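Local coordinates for protein microbial serine proteinases; subtilisin (Bacillus subtilis, PDB 2GKO) that hydrolyses peptide bonds in proteins as a cold-adapted, calcium-loaded serine protease of the subtilisin family, at residues A228-V233 with I245-A251; A112-A116 with S145-A151; A214-I219 with D297-F303. All coordinates share one frame; numbering follows the deposited sequence.

Contact 1 of 3, residues A228-V233 with I245-A251. With PMS (phenylmethanesulfonic acid), chain G.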
loop_
_atom_site.group_PDB
_atom_site.type_symbol
_atom_site.label_atom_id
_atom_site.label_comp_id
_atom_site.label_asym_id
_atom_site.label_seq_id
_atom_site.Cartn_x
_atom_site.Cartn_y
_atom_site.Cartn_z
ATOM N N ALA A 228 1.852 9.202 -0.716
ATOM C CA ALA A 228 2.276 8.835 0.628
ATOM C C ALA A 228 3.776 8.674 0.663
ATOM O O ALA A 228 4.403 8.588 -0.373
ATOM C CB ALA A 228 1.596 7.548 1.077
ATOM N N PRO A 229 4.372 8.655 1.850
ATOM C CA PRO A 229 5.828 8.521 1.970
ATOM C C PRO A 229 6.394 7.262 1.305
ATOM O O PRO A 229 5.929 6.159 1.596
ATOM C CB PRO A 229 6.042 8.486 3.485
ATOM C CG PRO A 229 4.906 9.255 4.003
ATOM C CD PRO A 229 3.737 8.828 3.179
ATOM N N GLY A 230 7.377 7.435 0.434
ATOM C CA GLY A 230 7.966 6.308 -0.277
ATOM C C GLY A 230 9.464 6.296 -0.465
ATOM O O GLY A 230 9.997 5.262 -0.872
ATOM N N ALA A 231 10.152 7.400 -0.162
ATOM C CA ALA A 231 11.597 7.478 -0.304
ATOM C C ALA A 231 12.267 7.350 1.065
ATOM O O ALA A 231 11.815 7.958 2.046
ATOM C CB ALA A 231 12.012 8.810 -1.002
ATOM N N ALA A 232 13.329 6.561 1.131
ATOM C CA ALA A 232 14.115 6.359 2.344
ATOM C C ALA A 232 13.268 5.909 3.516
ATOM O O ALA A 232 13.328 6.506 4.606
ATOM C CB ALA A 232 14.881 7.614 2.673
ATOM N N VAL A 233 12.483 4.852 3.288
ATOM C CA VAL A 233 11.529 4.313 4.272
ATOM C C VAL A 233 12.155 3.132 5.023
ATOM O O VAL A 233 12.543 2.121 4.435
ATOM C CB VAL A 233 10.218 3.881 3.596
ATOM C CG1 VAL A 233 9.290 3.163 4.569
ATOM C CG2 VAL A 233 9.524 5.074 2.989
ATOM N N ILE A 245 14.632 1.466 2.240
ATOM C CA ILE A 245 14.555 1.472 0.780
ATOM C C ILE A 245 13.551 2.509 0.279
ATOM O O ILE A 245 12.769 3.048 1.050
ATOM C CB ILE A 245 14.191 0.053 0.235
ATOM C CG1 ILE A 245 12.942 -0.526 0.917
ATOM C CG2 ILE A 245 15.385 -0.870 0.343
ATOM C CD1 ILE A 245 12.416 -1.799 0.254
ATOM N N SER A 246 13.555 2.748 -1.031
ATOM C CA SER A 246 12.684 3.728 -1.670
ATOM C C SER A 246 11.907 3.096 -2.811
ATOM O O SER A 246 12.472 2.346 -3.588
ATOM C CB SER A 246 13.493 4.861 -2.284
ATOM O OG SER A 246 14.289 5.494 -1.320
ATOM N N GLY A 247 10.646 3.466 -2.945
ATOM C CA GLY A 247 9.822 3.013 -4.051
ATOM C C GLY A 247 8.386 3.394 -3.841
ATOM O O GLY A 247 7.963 3.649 -2.717
ATOM N N THR A 248 7.602 3.420 -4.908
ATOM C CA THR A 248 6.153 3.568 -4.711
ATOM C C THR A 248 5.609 2.336 -3.974
ATOM O O THR A 248 4.553 2.397 -3.382
ATOM C CB THR A 248 5.388 3.793 -6.028
ATOM O OG1 THR A 248 5.723 2.786 -6.996
ATOM C CG2 THR A 248 5.744 5.146 -6.634
ATOM N N SER A 249 6.370 1.245 -3.981
ATOM C CA SER A 249 6.077 0.065 -3.152
ATOM C C SER A 249 6.022 0.382 -1.675
ATOM O O SER A 249 5.356 -0.337 -0.935
ATOM C CB SER A 249 7.144 -1.008 -3.338
ATOM O OG SER A 249 6.900 -1.705 -4.546
ATOM N N MET A 250 6.779 1.404 -1.258
ATOM C CA MET A 250 6.841 1.833 0.142
ATOM C C MET A 250 5.686 2.771 0.483
ATOM O O MET A 250 5.202 2.792 1.623
ATOM C CB MET A 250 8.175 2.540 0.422
ATOM C CG MET A 250 9.399 1.616 0.554
ATOM S SD MET A 250 9.822 0.595 -0.918
ATOM C CE MET A 250 9.083 -0.978 -0.444
ATOM N N ALA A 251 5.225 3.514 -0.514
ATOM C CA ALA A 251 4.117 4.468 -0.359
ATOM C C ALA A 251 2.800 3.747 -0.218
ATOM O O ALA A 251 1.976 4.102 0.616
ATOM C CB ALA A 251 4.091 5.431 -1.552
HETATM C C PMS G . 8.582 -2.435 -6.227
HETATM S S PMS G . 7.460 -1.196 -6.075
HETATM C C1 PMS G . 9.669 -2.413 -5.160
HETATM C C2 PMS G . 10.863 -1.725 -5.369
HETATM C C3 PMS G . 11.868 -1.726 -4.396
HETATM C C4 PMS G . 11.685 -2.457 -3.230
HETATM C C5 PMS G . 10.516 -3.180 -3.025
HETATM C C6 PMS G . 9.518 -3.159 -3.996
HETATM O O2S PMS G . 6.613 -1.248 -7.247
HETATM O O1S PMS G . 8.232 0.018 -5.827
#
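Backbone hydrogen bonds join V233 to I245 in both directions, as in a hydrogen-bonded antiparallel pair: V233 N reaches I245 O at 2.9 Å, and I245 N returns to V233 O. Two residues on from I245, G247 N donates to G230 O at 2.8 Å. Between these bonds a side chain does the work of a backbone acceptor, since S246 OG takes the N-H of A232 at 2.8 Å in a nearly straight bond (169°). Two CA-H...O contacts supplement them: G230 O also receives one from S246 CA, and P229 O receives the CA-H of A251, with CA at 3.2 Å.

Apolar packing continues the seam. V233 CG2 rests on M250 CB at 3.9 Å, the two side chains passing at a slant, while the methyls of A228 and A251 are in apolar contact. M250 then bends at chi2 (61°) and again at chi3, which carries CE to 3.7 Å from PMS C5. I245 CD1 meets the same phenyl ring.

The remaining bonds are to the inhibitor. A covalent bond of 1.7 Å joins S249 OG to the sulfonyl sulfur, PMS S. The backbone S249 N donates to PMS O1S at 2.9 Å, and N168 ND2 also hydrogen-bonds the ligand. A reactive serine at the start of helix 248-265, with its own N-H and an asparagine amide gripping the sulfonyl group, is the nucleophile and oxyanion hole of the subtilisin active site, here sulfonylated.

Contact 2 of 3, residues A112-A116 with S145-A151. With CA (calcium ion), chain E.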
loop_
_atom_site.group_PDB
_atom_site.type_symbol
_atom_site.label_atom_id
_atom_site.label_comp_id
_atom_site.label_asym_id
_atom_site.label_seq_id
_atom_site.Cartn_x
_atom_site.Cartn_y
_atom_site.Cartn_z
ATOM N N ALA A 112 1.554 -13.493 -13.478
ATOM C CA ALA A 112 0.239 -12.874 -13.445
ATOM C C ALA A 112 -0.825 -13.809 -12.896
ATOM O O ALA A 112 -1.726 -13.360 -12.185
ATOM C CB ALA A 112 -0.156 -12.375 -14.830
ATOM N N ASP A 113 -0.733 -15.101 -13.197
ATOM C CA ASP A 113 -1.792 -15.994 -12.751
ATOM C C ASP A 113 -1.753 -16.201 -11.233
ATOM O O ASP A 113 -2.801 -16.361 -10.624
ATOM C CB ASP A 113 -1.909 -17.323 -13.521
ATOM C CG ASP A 113 -0.600 -17.993 -13.778
ATOM O OD1 ASP A 113 0.362 -17.837 -12.992
ATOM O OD2 ASP A 113 -0.443 -18.734 -14.785
ATOM N N ASP A 114 -0.560 -16.196 -10.644
ATOM C CA ASP A 114 -0.436 -16.296 -9.191
ATOM C C ASP A 114 -1.012 -15.087 -8.487
ATOM O O ASP A 114 -1.719 -15.228 -7.490
ATOM C CB ASP A 114 1.032 -16.417 -8.774
ATOM C CG ASP A 114 1.674 -17.702 -9.221
ATOM O OD1 ASP A 114 0.954 -18.640 -9.651
ATOM O OD2 ASP A 114 2.909 -17.863 -9.136
ATOM N N ILE A 115 -0.686 -13.901 -8.997
ATOM C CA ILE A 115 -1.194 -12.645 -8.463
ATOM C C ILE A 115 -2.720 -12.593 -8.589
ATOM O O ILE A 115 -3.440 -12.214 -7.662
ATOM C CB ILE A 115 -0.549 -11.428 -9.199
ATOM C CG1 ILE A 115 0.972 -11.379 -8.939
ATOM C CG2 ILE A 115 -1.197 -10.124 -8.777
ATOM C CD1 ILE A 115 1.752 -10.591 -9.963
ATOM N N ALA A 116 -3.214 -12.982 -9.765
ATOM C CA ALA A 116 -4.656 -12.983 -9.997
ATOM C C ALA A 116 -5.383 -13.961 -9.062
ATOM O O ALA A 116 -6.421 -13.625 -8.528
ATOM C CB ALA A 116 -4.952 -13.293 -11.467
ATOM N N SER A 145 -2.080 -6.843 -17.554
ATOM C CA SER A 145 -2.441 -8.248 -17.615
ATOM C C SER A 145 -3.949 -8.359 -17.381
ATOM O O SER A 145 -4.472 -7.902 -16.367
ATOM C CB SER A 145 -1.679 -9.051 -16.555
ATOM O OG SER A 145 -2.332 -10.265 -16.254
ATOM N N SER A 146 -4.674 -8.935 -18.336
ATOM C CA SER A 146 -6.113 -9.120 -18.147
ATOM C C SER A 146 -6.413 -10.048 -16.959
ATOM O O SER A 146 -7.433 -9.871 -16.311
ATOM C CB SER A 146 -6.787 -9.651 -19.427
ATOM O OG SER A 146 -6.203 -10.866 -19.800
ATOM N N LEU A 147 -5.544 -11.012 -16.662
ATOM C CA LEU A 147 -5.756 -11.883 -15.500
ATOM C C LEU A 147 -5.801 -11.030 -14.229
ATOM O O LEU A 147 -6.698 -11.179 -13.407
ATOM C CB LEU A 147 -4.644 -12.934 -15.396
ATOM C CG LEU A 147 -4.647 -14.037 -16.447
ATOM C CD1 LEU A 147 -3.386 -14.870 -16.347
ATOM C CD2 LEU A 147 -5.892 -14.914 -16.266
ATOM N N ILE A 148 -4.834 -10.121 -14.098
ATOM C CA ILE A 148 -4.752 -9.298 -12.898
ATOM C C ILE A 148 -5.889 -8.275 -12.878
ATOM O O ILE A 148 -6.573 -8.067 -11.870
ATOM C CB ILE A 148 -3.382 -8.619 -12.805
ATOM C CG1 ILE A 148 -2.309 -9.668 -12.495
ATOM C CG2 ILE A 148 -3.407 -7.522 -11.728
ATOM C CD1 ILE A 148 -0.900 -9.184 -12.678
ATOM N N THR A 149 -6.105 -7.607 -14.002
ATOM C CA THR A 149 -7.215 -6.659 -14.117
ATOM C C THR A 149 -8.572 -7.257 -13.732
ATOM O O THR A 149 -9.322 -6.686 -12.932
ATOM C CB THR A 149 -7.285 -6.134 -15.548
ATOM O OG1 THR A 149 -6.164 -5.282 -15.809
ATOM C CG2 THR A 149 -8.497 -5.252 -15.741
ATOM N N ASN A 150 -8.879 -8.423 -14.294
ATOM C CA ASN A 150 -10.165 -9.068 -14.033
ATOM C C ASN A 150 -10.308 -9.492 -12.577
ATOM O O ASN A 150 -11.396 -9.399 -12.002
ATOM C CB ASN A 150 -10.374 -10.251 -14.958
ATOM C CG ASN A 150 -10.593 -9.824 -16.409
ATOM O OD1 ASN A 150 -10.782 -8.638 -16.689
ATOM N ND2 ASN A 150 -10.538 -10.788 -17.330
ATOM N N ALA A 151 -9.192 -9.922 -11.988
ATOM C CA ALA A 151 -9.151 -10.300 -10.579
ATOM C C ALA A 151 -9.398 -9.082 -9.701
ATOM O O ALA A 151 -10.179 -9.147 -8.760
ATOM C CB ALA A 151 -7.828 -10.960 -10.252
HETATM CA CA CA E . 1.266 -20.911 -10.493
HETATM O O HOH W 1 1.982 -19.585 -12.396
HETATM O O HOH W 2 0.914 -21.254 -8.242
HETATM O O HOH W 3 2.619 -22.877 -11.507
#
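Two neighbouring helices of the subtilisin alpha/beta fold meet where A112, I115 and A116 of one pack on S145, L147, I148 and A151 of the other. Their short axes are 8.2 Å apart and run only 7° from parallel, a close approach permitted by the alanines at the interface. A116 CB sits 3.4 Å from L147 O, practically on the backbone of the partner helix, and A116 O is in turn touched by the methyl of A151, whose CB lies 3.9 Å from A116 CB.

Beside these small residues I148 and I115 cross at an oblique angle. I148 directs CG1 and CD1 across the first helix, with CG1 3.9 Å from I115 CG2 and CD1 3.9 Å from A112 CB. Its CG1 stands trans to the carbonyl carbon (chi1 -70°), which swings the long branch toward the partner although the CB itself does not point there. Toward the solvent side, L147 CD1 comes to 4.0 Å from D113 CB. S145 is the N-cap of helix 146-157: its OG accepts a weak bond from I148 N and also lies 3.3 Å from A112 CB.

D114, turned away from the interface, binds a calcium ion through OD1 at 2.4 Å. D113, whose CB touches L147, joins the second shell, its OD1 accepting from a water on the same ion. Strand 97-102, helix 112-129, strand 133-137, helix 146-157 and strand 161-165 follow one another as two consecutive beta-alpha-beta crossovers of the parallel subtilase sheet.

Contact 3 of 3, residues A214-I219 with D297-F303. With CA (calcium ion), chain C; CA (calcium ion), chain D.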
loop_
_atom_site.group_PDB
_atom_site.type_symbol
_atom_site.label_atom_id
_atom_site.label_comp_id
_atom_site.label_asym_id
_atom_site.label_seq_id
_atom_site.Cartn_x
_atom_site.Cartn_y
_atom_site.Cartn_z
ATOM N N ALA A 214 -6.302 14.344 -16.025
ATOM C CA ALA A 214 -5.913 14.909 -14.732
ATOM C C ALA A 214 -6.675 16.211 -14.443
ATOM O O ALA A 214 -7.234 16.811 -15.345
ATOM C CB ALA A 214 -4.417 15.154 -14.707
ATOM N N GLY A 215 -6.701 16.615 -13.177
ATOM C CA GLY A 215 -7.200 17.922 -12.780
ATOM C C GLY A 215 -8.690 17.972 -12.513
ATOM O O GLY A 215 -9.222 19.051 -12.298
ATOM N N ASP A 216 -9.371 16.831 -12.528
ATOM C CA ASP A 216 -10.837 16.807 -12.380
ATOM C C ASP A 216 -11.343 16.232 -11.045
ATOM O O ASP A 216 -12.555 16.249 -10.767
ATOM C CB ASP A 216 -11.493 16.111 -13.569
ATOM C CG ASP A 216 -11.075 14.673 -13.724
ATOM O OD1 ASP A 216 -10.125 14.260 -13.035
ATOM O OD2 ASP A 216 -11.619 13.875 -14.523
ATOM N N TYR A 217 -10.420 15.755 -10.210
ATOM C CA TYR A 217 -10.767 15.121 -8.946
ATOM C C TYR A 217 -11.765 13.973 -9.144
ATOM O O TYR A 217 -12.641 13.734 -8.303
ATOM C CB TYR A 217 -11.280 16.155 -7.942
ATOM C CG TYR A 217 -10.208 17.028 -7.316
ATOM C CD1 TYR A 217 -10.011 18.341 -7.752
ATOM C CD2 TYR A 217 -9.404 16.568 -6.274
ATOM C CE1 TYR A 217 -9.068 19.152 -7.177
ATOM C CE2 TYR A 217 -8.454 17.380 -5.696
ATOM C CZ TYR A 217 -8.280 18.683 -6.157
ATOM O OH TYR A 217 -7.346 19.533 -5.585
ATOM N N VAL A 218 -11.611 13.264 -10.249
ATOM C CA VAL A 218 -12.392 12.076 -10.557
ATOM C C VAL A 218 -11.431 11.055 -11.149
ATOM O O VAL A 218 -10.728 11.360 -12.110
ATOM C CB VAL A 218 -13.503 12.380 -11.591
ATOM C CG1 VAL A 218 -14.183 11.121 -12.047
ATOM C CG2 VAL A 218 -14.516 13.372 -11.010
ATOM N N ILE A 219 -11.391 9.854 -10.591
ATOM C CA ILE A 219 -10.416 8.853 -11.029
ATOM C C ILE A 219 -10.904 8.067 -12.232
ATOM O O ILE A 219 -11.932 7.393 -12.180
ATOM C CB ILE A 219 -10.064 7.881 -9.878
ATOM C CG1 ILE A 219 -9.472 8.644 -8.688
ATOM C CG2 ILE A 219 -9.181 6.719 -10.389
ATOM C CD1 ILE A 219 -8.119 9.302 -8.930
ATOM N N ASP A 297 -5.545 18.695 -8.450
ATOM C CA ASP A 297 -5.366 17.293 -8.796
ATOM C C ASP A 297 -4.358 17.235 -9.952
ATOM O O ASP A 297 -4.628 17.776 -11.024
ATOM C CB ASP A 297 -6.730 16.734 -9.196
ATOM C CG ASP A 297 -6.664 15.367 -9.791
ATOM O OD1 ASP A 297 -7.611 15.036 -10.518
ATOM O OD2 ASP A 297 -5.703 14.570 -9.591
ATOM N N ASP A 298 -3.203 16.602 -9.731
ATOM C CA ASP A 298 -2.139 16.595 -10.745
ATOM C C ASP A 298 -1.595 15.195 -10.989
ATOM O O ASP A 298 -1.879 14.254 -10.247
ATOM C CB ASP A 298 -1.039 17.605 -10.401
ATOM C CG ASP A 298 -0.378 17.325 -9.088
ATOM O OD1 ASP A 298 0.253 16.260 -8.988
ATOM O OD2 ASP A 298 -0.389 18.092 -8.106
ATOM N N ILE A 299 -0.831 15.050 -12.063
ATOM C CA ILE A 299 -0.372 13.722 -12.479
ATOM C C ILE A 299 0.748 13.169 -11.598
ATOM O O ILE A 299 1.026 11.968 -11.639
ATOM C CB ILE A 299 0.088 13.689 -13.968
ATOM C CG1 ILE A 299 1.283 14.618 -14.193
ATOM C CG2 ILE A 299 -1.077 14.012 -14.896
ATOM C CD1 ILE A 299 1.824 14.556 -15.602
ATOM N N ALA A 300 1.397 14.026 -10.827
ATOM C CA ALA A 300 2.472 13.603 -9.936
ATOM C C ALA A 300 1.958 13.009 -8.637
ATOM O O ALA A 300 2.475 12.003 -8.157
ATOM C CB ALA A 300 3.377 14.747 -9.634
ATOM N N SER A 301 0.921 13.631 -8.091
ATOM C CA SER A 301 0.489 13.374 -6.727
ATOM C C SER A 301 -0.997 13.043 -6.587
ATOM O O SER A 301 -1.449 12.794 -5.480
ATOM C CB SER A 301 0.843 14.571 -5.855
ATOM O OG SER A 301 0.157 15.740 -6.291
ATOM N N GLY A 302 -1.736 12.994 -7.695
ATOM C CA GLY A 302 -3.175 12.845 -7.651
ATOM C C GLY A 302 -3.798 13.953 -6.801
ATOM O O GLY A 302 -3.407 15.121 -6.909
ATOM N N PHE A 303 -4.728 13.575 -5.926
ATOM C CA PHE A 303 -5.528 14.552 -5.160
ATOM C C PHE A 303 -4.736 15.198 -4.035
ATOM O O PHE A 303 -5.070 16.300 -3.573
ATOM C CB PHE A 303 -6.765 13.889 -4.558
ATOM C CG PHE A 303 -7.758 13.326 -5.551
ATOM C CD1 PHE A 303 -7.523 13.278 -6.934
ATOM C CD2 PHE A 303 -8.975 12.848 -5.072
ATOM C CE1 PHE A 303 -8.436 12.733 -7.792
ATOM C CE2 PHE A 303 -9.892 12.310 -5.917
ATOM C CZ PHE A 303 -9.646 12.254 -7.284
HETATM CA CA CA C . -9.152 12.137 -13.578
HETATM CA CA CA D . -1.491 19.146 -6.365
HETATM O O HOH W 4 -7.488 20.186 -9.993
HETATM O O HOH W 5 -5.963 18.806 -3.538
HETATM O O HOH W 6 -7.629 12.723 -11.798
HETATM O O HOH W 7 -1.936 17.017 -5.269
#
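D297 carries its CG trans to the backbone N (chi1 170°), thrusting the carboxylate into the calcium-binding loop 214-219, while Y217, with CG trans to its carbonyl carbon (chi1 -76°), turns its ring back over the aspartate's methylene. Y217 N donates to D297 OD1 at 2.9 Å on the anti side, tilted out of the carboxylate plane, and G215 N adds a weak bond. The same oxygen accepts from a water that is itself a calcium ligand, placing D297 in the second shell of a site bound by D216 OD1 at 2.4 Å and by V218 O, and completed by T213, Q220 and D223. The carboxylates of D216 and D297 run side by side and nearly coplanar; the ion probably offsets their charge.

Aromatic contacts finish the joint. D297 CB makes a CH-pi contact 3.7 Å from the Y217 ring centroid, straight above the face. The edge of Y217 is turned toward the face of F303 in a T-shaped pair, centroids 5.1 Å apart and planes at 60°, with Y217 CD2 closest to F303 CG. I219 CD1 touches F303 CE1 at 3.6 Å. A serine in place of Y217 would probably deprive the F303 face of its edge partner and D297 CB of its ring cover, opening a gap between the calcium loop and residues 297-303.

Next along the chain, D298 binds a second calcium through OD2, while its OD1 accepts from S301 N in an Asx motif. At the far end of the tyrosine, Y217 OH donates to a water at 2.6 Å, and that water donates to F303 O.

Overall arrangement
Following the chain from the N terminus, contact 2 comes first: it joins the start of helix 112-129 to the start of helix 146-157, closing a loop that includes strand 133-137. The chain then continues through the sheet to residue 214, where contact 3 opens. Before it closes at 297-303, contact 1 forms and is completed, its short loop built on the hairpin of strands 233-236 and 242-245; it therefore nests within contact 3, and no loops cross. Contact 1 ties strand 226-229 to the active-site helix 248-265, whereas contact 3 fastens two calcium-binding loops. Their centres are about 20 Å apart, and the centre of contact 2 lies about 24 Å from that of contact 1.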